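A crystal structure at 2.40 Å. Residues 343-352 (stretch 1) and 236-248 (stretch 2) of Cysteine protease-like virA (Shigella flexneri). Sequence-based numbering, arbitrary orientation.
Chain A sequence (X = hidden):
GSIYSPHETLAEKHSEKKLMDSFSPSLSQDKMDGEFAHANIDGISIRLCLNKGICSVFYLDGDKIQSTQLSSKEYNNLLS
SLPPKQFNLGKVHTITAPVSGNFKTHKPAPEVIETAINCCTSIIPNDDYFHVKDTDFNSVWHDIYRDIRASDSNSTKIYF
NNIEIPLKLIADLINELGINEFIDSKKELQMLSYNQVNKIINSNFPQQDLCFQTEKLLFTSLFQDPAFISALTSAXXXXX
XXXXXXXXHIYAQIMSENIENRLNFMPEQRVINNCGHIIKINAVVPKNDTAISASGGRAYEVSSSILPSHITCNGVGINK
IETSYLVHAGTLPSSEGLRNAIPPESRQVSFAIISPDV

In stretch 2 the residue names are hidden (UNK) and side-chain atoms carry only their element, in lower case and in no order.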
ATOM      1  N   PRO A 343      -6.210 -12.211  -9.902  1.00 53.81           N
ATOM      2  CA  PRO A 343      -6.323 -13.421  -9.081  1.00 54.08           C
ATOM      3  C   PRO A 343      -5.358 -13.334  -7.912  1.00 49.95           C
ATOM      4  O   PRO A 343      -4.349 -12.659  -8.054  1.00 56.41           O
ATOM      5  CB  PRO A 343      -5.840 -14.530 -10.041  1.00 50.82           C
ATOM      6  CG  PRO A 343      -4.945 -13.813 -11.008  1.00 50.12           C
ATOM      7  CD  PRO A 343      -5.712 -12.539 -11.254  1.00 48.92           C
ATOM      8  N   PRO A 344      -5.649 -14.024  -6.793  1.00 50.68           N
ATOM      9  CA  PRO A 344      -4.758 -14.103  -5.624  1.00 50.93           C
ATOM     10  C   PRO A 344      -3.271 -14.305  -5.971  1.00 51.21           C
ATOM     11  O   PRO A 344      -2.411 -13.608  -5.411  1.00 50.73           O
ATOM     12  CB  PRO A 344      -5.296 -15.316  -4.863  1.00 52.17           C
ATOM     13  CG  PRO A 344      -6.743 -15.336  -5.188  1.00 52.12           C
ATOM     14  CD  PRO A 344      -6.897 -14.781  -6.581  1.00 51.40           C
ATOM     15  N   GLU A 345      -2.985 -15.235  -6.877  1.00 52.04           N
ATOM     16  CA  GLU A 345      -1.620 -15.539  -7.287  1.00 69.35           C
ATOM     17  C   GLU A 345      -0.860 -14.338  -7.838  1.00 61.27           C
ATOM     18  O   GLU A 345       0.361 -14.295  -7.772  1.00 54.30           O
ATOM     19  CB  GLU A 345      -1.607 -16.675  -8.319  1.00 73.94           C
ATOM     20  CG  GLU A 345      -2.780 -16.636  -9.289  1.00105.76           C
ATOM     21  CD  GLU A 345      -3.016 -17.966 -10.002  1.00127.45           C
ATOM     22  OE1 GLU A 345      -2.146 -18.378 -10.803  1.00131.10           O
ATOM     23  OE2 GLU A 345      -4.079 -18.591  -9.767  1.00127.70           O
ATOM     24  N   SER A 346      -1.561 -13.367  -8.402  1.00 50.37           N
ATOM     25  CA  SER A 346      -0.854 -12.192  -8.916  1.00 66.65           C
ATOM     26  C   SER A 346      -0.830 -10.994  -7.969  1.00 58.17           C
ATOM     27  O   SER A 346      -0.308  -9.931  -8.322  1.00 57.83           O
ATOM     28  CB  SER A 346      -1.369 -11.789 -10.300  1.00 60.46           C
ATOM     29  OG  SER A 346      -2.725 -12.141 -10.453  1.00 71.75           O
ATOM     30  N   ARG A 347      -1.373 -11.163  -6.767  1.00 48.78           N
ATOM     31  CA  ARG A 347      -1.289 -10.103  -5.764  1.00 48.25           C
ATOM     32  C   ARG A 347      -0.165 -10.417  -4.808  1.00 52.60           C
ATOM     33  O   ARG A 347      -0.031 -11.551  -4.359  1.00 51.07           O
ATOM     34  CB  ARG A 347      -2.575  -9.956  -4.953  1.00 47.87           C
ATOM     35  CG  ARG A 347      -3.832  -9.768  -5.733  1.00 47.49           C
ATOM     36  CD  ARG A 347      -4.998  -9.883  -4.813  1.00 47.53           C
ATOM     37  NE  ARG A 347      -6.120 -10.456  -5.516  1.00 47.79           N
ATOM     38  CZ  ARG A 347      -7.159 -11.034  -4.929  1.00 50.74           C
ATOM     39  NH1 ARG A 347      -7.232 -11.106  -3.605  1.00 48.45           N
ATOM     40  NH2 ARG A 347      -8.131 -11.536  -5.674  1.00 48.55           N
ATOM     41  N   GLN A 348       0.649  -9.419  -4.505  1.00 48.19           N
ATOM     42  CA  GLN A 348       1.638  -9.579  -3.456  1.00 55.08           C
ATOM     43  C   GLN A 348       1.221  -8.831  -2.198  1.00 48.16           C
ATOM     44  O   GLN A 348       0.838  -7.652  -2.239  1.00 47.40           O
ATOM     45  CB  GLN A 348       3.000  -9.112  -3.913  1.00 48.68           C
ATOM     46  CG  GLN A 348       4.094  -9.452  -2.942  1.00 62.73           C
ATOM     47  CD  GLN A 348       5.434  -9.004  -3.463  1.00 77.06           C
ATOM     48  OE1 GLN A 348       5.762  -7.811  -3.411  1.00 76.93           O
ATOM     49  NE2 GLN A 348       6.220  -9.955  -3.993  1.00 61.98           N
ATOM     50  N   VAL A 349       1.305  -9.538  -1.086  1.00 48.72           N
ATOM     51  CA  VAL A 349       0.822  -9.037   0.188  1.00 49.25           C
ATOM     52  C   VAL A 349       1.988  -8.906   1.147  1.00 50.32           C
ATOM     53  O   VAL A 349       2.854  -9.788   1.212  1.00 61.17           O
ATOM     54  CB  VAL A 349      -0.279  -9.967   0.751  1.00 55.29           C
ATOM     55  CG1 VAL A 349      -0.639  -9.598   2.179  1.00 48.66           C
ATOM     56  CG2 VAL A 349      -1.505  -9.904  -0.146  1.00 48.48           C
ATOM     57  N   SER A 350       2.029  -7.784   1.863  1.00 51.52           N
ATOM     58  CA  SER A 350       3.114  -7.512   2.801  1.00 55.84           C
ATOM     59  C   SER A 350       2.567  -6.843   4.054  1.00 60.89           C
ATOM     60  O   SER A 350       1.517  -6.221   4.001  1.00 47.42           O
ATOM     61  CB  SER A 350       4.152  -6.617   2.153  1.00 48.21           C
ATOM     62  OG  SER A 350       3.562  -5.380   1.795  1.00 57.58           O
ATOM     63  N   PHE A 351       3.290  -6.967   5.168  1.00 48.38           N
ATOM     64  CA  PHE A 351       2.853  -6.450   6.462  1.00 48.13           C
ATOM     65  C   PHE A 351       3.913  -5.593   7.135  1.00 48.13           C
ATOM     66  O   PHE A 351       5.099  -5.814   6.965  1.00 48.60           O
ATOM     67  CB  PHE A 351       2.559  -7.596   7.426  1.00 48.73           C
ATOM     68  CG  PHE A 351       1.210  -8.195   7.269  1.00 55.12           C
ATOM     69  CD1 PHE A 351       0.867  -8.869   6.105  1.00 62.81           C
ATOM     70  CD2 PHE A 351       0.286  -8.125   8.303  1.00 51.65           C
ATOM     71  CE1 PHE A 351      -0.375  -9.438   5.963  1.00 49.03           C
ATOM     72  CE2 PHE A 351      -0.964  -8.706   8.173  1.00 60.90           C
ATOM     73  CZ  PHE A 351      -1.298  -9.365   7.002  1.00 58.72           C
ATOM     74  N   ALA A 352       3.469  -4.647   7.945  1.00 47.71           N
ATOM     75  CA  ALA A 352       4.342  -4.026   8.915  1.00 47.87           C
ATOM     76  C   ALA A 352       3.531  -3.546  10.110  1.00 47.58           C
ATOM     77  O   ALA A 352       2.352  -3.211   9.993  1.00 47.11           O
ATOM     78  CB  ALA A 352       5.147  -2.854   8.292  1.00 47.75           C
ATOM     79  N   UNK A 236     -10.044  -0.968  -3.357  1.00 47.88           N
ATOM     80  CA  UNK A 236     -10.853  -0.828  -2.148  1.00 49.31           C
ATOM     81  C   UNK A 236     -11.529  -2.144  -1.705  1.00 50.58           C
ATOM     82  O   UNK A 236     -12.118  -2.196  -0.631  1.00 52.15           O
ATOM     83  c   UNK A 236     -10.714   3.770  -1.374  1.00 49.55           C
ATOM     84  c   UNK A 236     -11.248   2.487  -1.290  1.00 49.85           C
ATOM     85  c   UNK A 236     -11.906   0.282  -2.318  1.00 49.47           C
ATOM     86  c   UNK A 236     -10.339   3.447  -3.713  1.00 47.38           C
ATOM     87  c   UNK A 236     -11.328   1.670  -2.416  1.00 48.86           C
ATOM     88  c   UNK A 236     -10.871   2.164  -3.627  1.00 47.62           C
ATOM     89  c   UNK A 236     -10.263   4.251  -2.585  1.00 48.32           C
ATOM     90  N   UNK A 237     -11.463  -3.203  -2.518  1.00 43.89           N
ATOM     91  CA  UNK A 237     -12.134  -4.442  -2.114  1.00 47.90           C
ATOM     92  C   UNK A 237     -11.693  -4.895  -0.692  1.00 51.78           C
ATOM     93  O   UNK A 237     -10.497  -5.009  -0.401  1.00 47.36           O
ATOM     94  n   UNK A 237     -14.458  -8.127  -2.108  1.00 52.66           N
ATOM     95  c   UNK A 237     -11.068 -10.187  -3.164  1.00 48.89           C
ATOM     96  c   UNK A 237     -14.072  -6.840  -2.343  1.00 45.92           C
ATOM     97  c   UNK A 237     -12.168 -10.957  -2.710  1.00 48.64           C
ATOM     98  c   UNK A 237     -12.336  -8.162  -2.836  1.00 48.44           C
ATOM     99  c   UNK A 237     -13.416  -8.964  -2.399  1.00 54.91           C
ATOM    100  c   UNK A 237     -11.968  -5.566  -3.154  1.00 44.91           C
ATOM    101  c   UNK A 237     -13.342 -10.365  -2.333  1.00 48.34           C
ATOM    102  c   UNK A 237     -12.774  -6.805  -2.791  1.00 52.22           C
ATOM    103  c   UNK A 237     -11.143  -8.786  -3.230  1.00 50.82           C
ATOM    104  N   UNK A 238     -12.660  -5.140   0.190  1.00 45.16           N
ATOM    105  CA  UNK A 238     -12.352  -5.368   1.607  1.00 45.45           C
ATOM    106  C   UNK A 238     -11.478  -6.597   1.874  1.00 46.11           C
ATOM    107  O   UNK A 238     -10.744  -6.630   2.853  1.00 50.36           O
ATOM    108  c   UNK A 238     -15.875  -6.603   2.778  1.00 84.25           C
ATOM    109  c   UNK A 238     -14.619  -6.513   1.913  1.00 67.41           C
ATOM    110  o   UNK A 238     -16.956  -6.137   2.390  1.00 72.53           O
ATOM    111  n   UNK A 238     -15.730  -7.188   3.967  1.00 87.27           N
ATOM    112  c   UNK A 238     -13.639  -5.459   2.416  1.00 53.82           C
ATOM    113  N   UNK A 239     -11.567  -7.605   1.009  1.00 46.70           N
ATOM    114  CA  UNK A 239     -10.793  -8.847   1.171  1.00 47.43           C
ATOM    115  C   UNK A 239      -9.683  -8.967   0.133  1.00 47.32           C
ATOM    116  O   UNK A 239      -9.149 -10.040  -0.101  1.00 48.06           O
ATOM    117  c   UNK A 239     -11.711 -10.064   1.098  1.00 48.40           C
ATOM    118  o   UNK A 239     -12.791  -9.906   1.988  1.00 65.12           O
ATOM    119  N   UNK A 240      -9.322  -7.849  -0.474  1.00 49.50           N
ATOM    120  CA  UNK A 240      -8.233  -7.814  -1.443  1.00 54.40           C
ATOM    121  C   UNK A 240      -6.985  -8.605  -1.008  1.00 54.89           C
ATOM    122  O   UNK A 240      -6.340  -9.238  -1.825  1.00 47.30           O
ATOM    123  c   UNK A 240      -7.462  -6.506  -4.185  1.00 45.31           C
ATOM    124  c   UNK A 240      -6.844  -6.162  -2.854  1.00 50.49           C
ATOM    125  c   UNK A 240      -6.371  -4.724  -2.854  1.00 49.13           C
ATOM    126  c   UNK A 240      -7.855  -6.364  -1.730  1.00 45.49           C
ATOM    127  N   UNK A 241      -6.654  -8.574   0.275  1.00 49.41           N
ATOM    128  CA  UNK A 241      -5.391  -9.133   0.765  1.00 53.81           C
ATOM    129  C   UNK A 241      -5.441 -10.597   1.187  1.00 57.45           C
ATOM    130  O   UNK A 241      -4.402 -11.181   1.467  1.00 53.16           O
ATOM    131  n   UNK A 241      -6.897  -7.461   3.201  1.00 56.33           N
ATOM    132  c   UNK A 241      -5.807  -8.307   3.136  1.00 47.31           C
ATOM    133  n   UNK A 241      -6.928  -8.617   5.001  1.00 66.37           N
ATOM    134  c   UNK A 241      -5.842  -9.041   4.273  1.00 55.16           C
ATOM    135  c   UNK A 241      -4.868  -8.329   1.966  1.00 50.68           C
ATOM    136  c   UNK A 241      -7.551  -7.664   4.329  1.00 53.93           C
ATOM    137  N   UNK A 242      -6.617 -11.185   1.302  1.00 49.12           N
ATOM    138  CA  UNK A 242      -6.652 -12.571   1.750  1.00 50.35           C
ATOM    139  C   UNK A 242      -6.289 -13.479   0.581  1.00 56.46           C
ATOM    140  O   UNK A 242      -7.159 -13.882  -0.173  1.00 55.37           O
ATOM    141  c   UNK A 242      -8.026 -12.958   2.321  1.00 59.71           C
ATOM    142  c   UNK A 242      -7.597 -11.827   4.526  1.00 55.15           C
ATOM    143  c   UNK A 242      -7.952 -14.316   2.992  1.00 67.90           C
ATOM    144  c   UNK A 242      -8.490 -11.922   3.336  1.00 51.09           C
ATOM    145  N   UNK A 243      -5.005 -13.788   0.418  1.00 51.32           N
ATOM    146  CA  UNK A 243      -4.568 -14.517  -0.764  1.00 76.58           C
ATOM    147  C   UNK A 243      -4.096 -15.926  -0.459  1.00 77.51           C
ATOM    148  O   UNK A 243      -3.801 -16.689  -1.374  1.00 75.64           O
ATOM    149  c   UNK A 243      -3.927 -12.427  -2.040  1.00 49.89           C
ATOM    150  c   UNK A 243      -3.439 -13.773  -1.529  1.00 58.78           C
ATOM    151  o   UNK A 243      -2.316 -13.584  -0.665  1.00 54.50           O
ATOM    152  N   UNK A 244      -4.012 -16.277   0.820  1.00 53.90           N
ATOM    153  CA  UNK A 244      -3.505 -17.593   1.177  1.00 55.42           C
ATOM    154  C   UNK A 244      -3.676 -17.906   2.648  1.00 55.97           C
ATOM    155  O   UNK A 244      -3.902 -17.013   3.468  1.00 57.10           O
ATOM    156  c   UNK A 244      -2.021 -17.692   0.824  1.00 55.58           C
ATOM    157  o   UNK A 244      -1.254 -16.910   1.716  1.00 60.05           O
ATOM    158  N   UNK A 245      -3.542 -19.187   2.971  1.00 57.55           N
ATOM    159  CA  UNK A 245      -3.533 -19.659   4.346  1.00 58.33           C
ATOM    160  C   UNK A 245      -2.418 -18.963   5.121  1.00 61.80           C
ATOM    161  O   UNK A 245      -2.572 -18.670   6.310  1.00 61.58           O
ATOM    162  o   UNK A 245      -4.049 -21.779   3.330  1.00100.37           O
ATOM    163  c   UNK A 245      -3.312 -21.168   4.366  1.00 60.30           C
ATOM    164  N   UNK A 246      -1.303 -18.692   4.436  1.00 58.55           N
ATOM    165  CA  UNK A 246      -0.135 -18.065   5.056  1.00 56.73           C
ATOM    166  C   UNK A 246      -0.438 -16.649   5.511  1.00 58.86           C
ATOM    167  O   UNK A 246      -0.032 -16.240   6.595  1.00 56.05           O
ATOM    168  c   UNK A 246       1.056 -18.064   4.102  1.00 64.64           C
ATOM    169  o   UNK A 246       1.260 -19.354   3.570  1.00 63.60           O
ATOM    170  N   UNK A 247      -1.147 -15.900   4.674  1.00 54.22           N
ATOM    171  CA  UNK A 247      -1.579 -14.558   5.045  1.00 52.89           C
ATOM    172  C   UNK A 247      -2.588 -14.641   6.188  1.00 53.04           C
ATOM    173  O   UNK A 247      -2.515 -13.884   7.165  1.00 52.46           O
ATOM    174  c   UNK A 247      -2.228 -13.824   3.849  1.00 58.70           C
ATOM    175  c   UNK A 247      -2.992 -12.596   4.315  1.00 50.88           C
ATOM    176  c   UNK A 247      -1.171 -13.427   2.827  1.00 51.62           C
ATOM    177  N   UNK A 248      -3.529 -15.569   6.067  1.00 53.89           N
ATOM    178  CA  UNK A 248      -4.466 -15.810   7.147  1.00 59.64           C
ATOM    179  C   UNK A 248      -3.734 -16.025   8.470  1.00 59.16           C
ATOM    180  O   UNK A 248      -4.140 -15.494   9.499  1.00 59.14           O
ATOM    181  c   UNK A 248      -5.341 -17.026   6.832  1.00 55.56           C
ATOM    182  o   UNK A 248      -8.558 -17.641   5.202  1.00 65.96           O
ATOM    183  c   UNK A 248      -6.469 -16.713   5.864  1.00 55.09           C
ATOM    184  o   UNK A 248      -7.040 -19.037   5.978  1.00 80.16           O
ATOM    185  c   UNK A 248      -7.424 -17.882   5.670  1.00 71.93           C
TER

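Position 236 carries one carbon and then a ring of six carbons, out of reach of stretch 1: Phe236. Position 237 has one carbon leading into fused five- and six-membered rings of eight carbons and one nitrogen, with the ring edge turned to the guanidinium of Arg347. This is Trp237, whose CZ3 lies 4.0 Å from Arg347 NH1. At 238, three carbons end in one oxygen and one nitrogen, an amide with no contact here: Gln238. Position 239 has one carbon and one oxygen, and its side chain stays well clear of stretch 1: Ser239.

Position 240 shows four carbons forked at the second. CA-to-CB points sideways, yet the end comes nearer and lies over one face of the Arg347 guanidinium. It is Leu240, with CD1 4.2 Å from Arg347 CD. At 241, one carbon bears a five-membered ring of three carbons and two nitrogens; CA-to-CB points away, so the backbone makes the closest approach, its O 3.6 Å from Val349 CG2. This is His241. Position 242 has four carbons, forked at the first with one arm two carbons long; its CA-to-CB bond points away from stretch 1: Ile242.

At 243 one carbon carries an oxygen and a carbon, and its CA-to-CB bond points toward stretch 1. The residue is Thr243. Its CB is 4.1 Å from Pro344 CB, its CG2 3.9 Å from Arg347 NH1, and its OG1 3.8 Å from Val349 CG2, so one small side chain packs against three neighbours.

Positions 244, 245 and 246 each have one carbon and one oxygen, and none touches stretch 1: Ser244, Ser245 and Ser246. Ser244 OG accepts from the backbone N of position 247 at 3.1 Å, a bond that caps the helix. The side chain at 247 is one carbon carrying two carbons, beside Val349 and Phe351: Val247. Its CG2 is 3.9 Å from Val349 CG1, and its CG1 meets the ring edge of Phe351 at CE1, 4.4 Å away. At 248, three carbons end in two oxygens, beyond reach: Glu248.

The contact joins one polar anchor to an apolar strip. Arg347 NH1 donates to Leu240 O at 2.7 Å, the sole hydrogen bond across the stretches; two type I turns, Trp237 to Leu240 and Ser239 to Ile242, overlap around that acceptor. Along the strand, the CA-to-CB bonds of Val349 and Phe351 point toward stretch 2, those of Gln348 and Ser350 away, an alternation that gives Val247 two apolar neighbours. The rule is economical: bind a backbone carbonyl with a long arginine, set Leu240 over its guanidinium face and Thr243 close by, and let the valines pack further along the strand.

Stretch 2, residues 236-248: FWQSLHITSSSVE
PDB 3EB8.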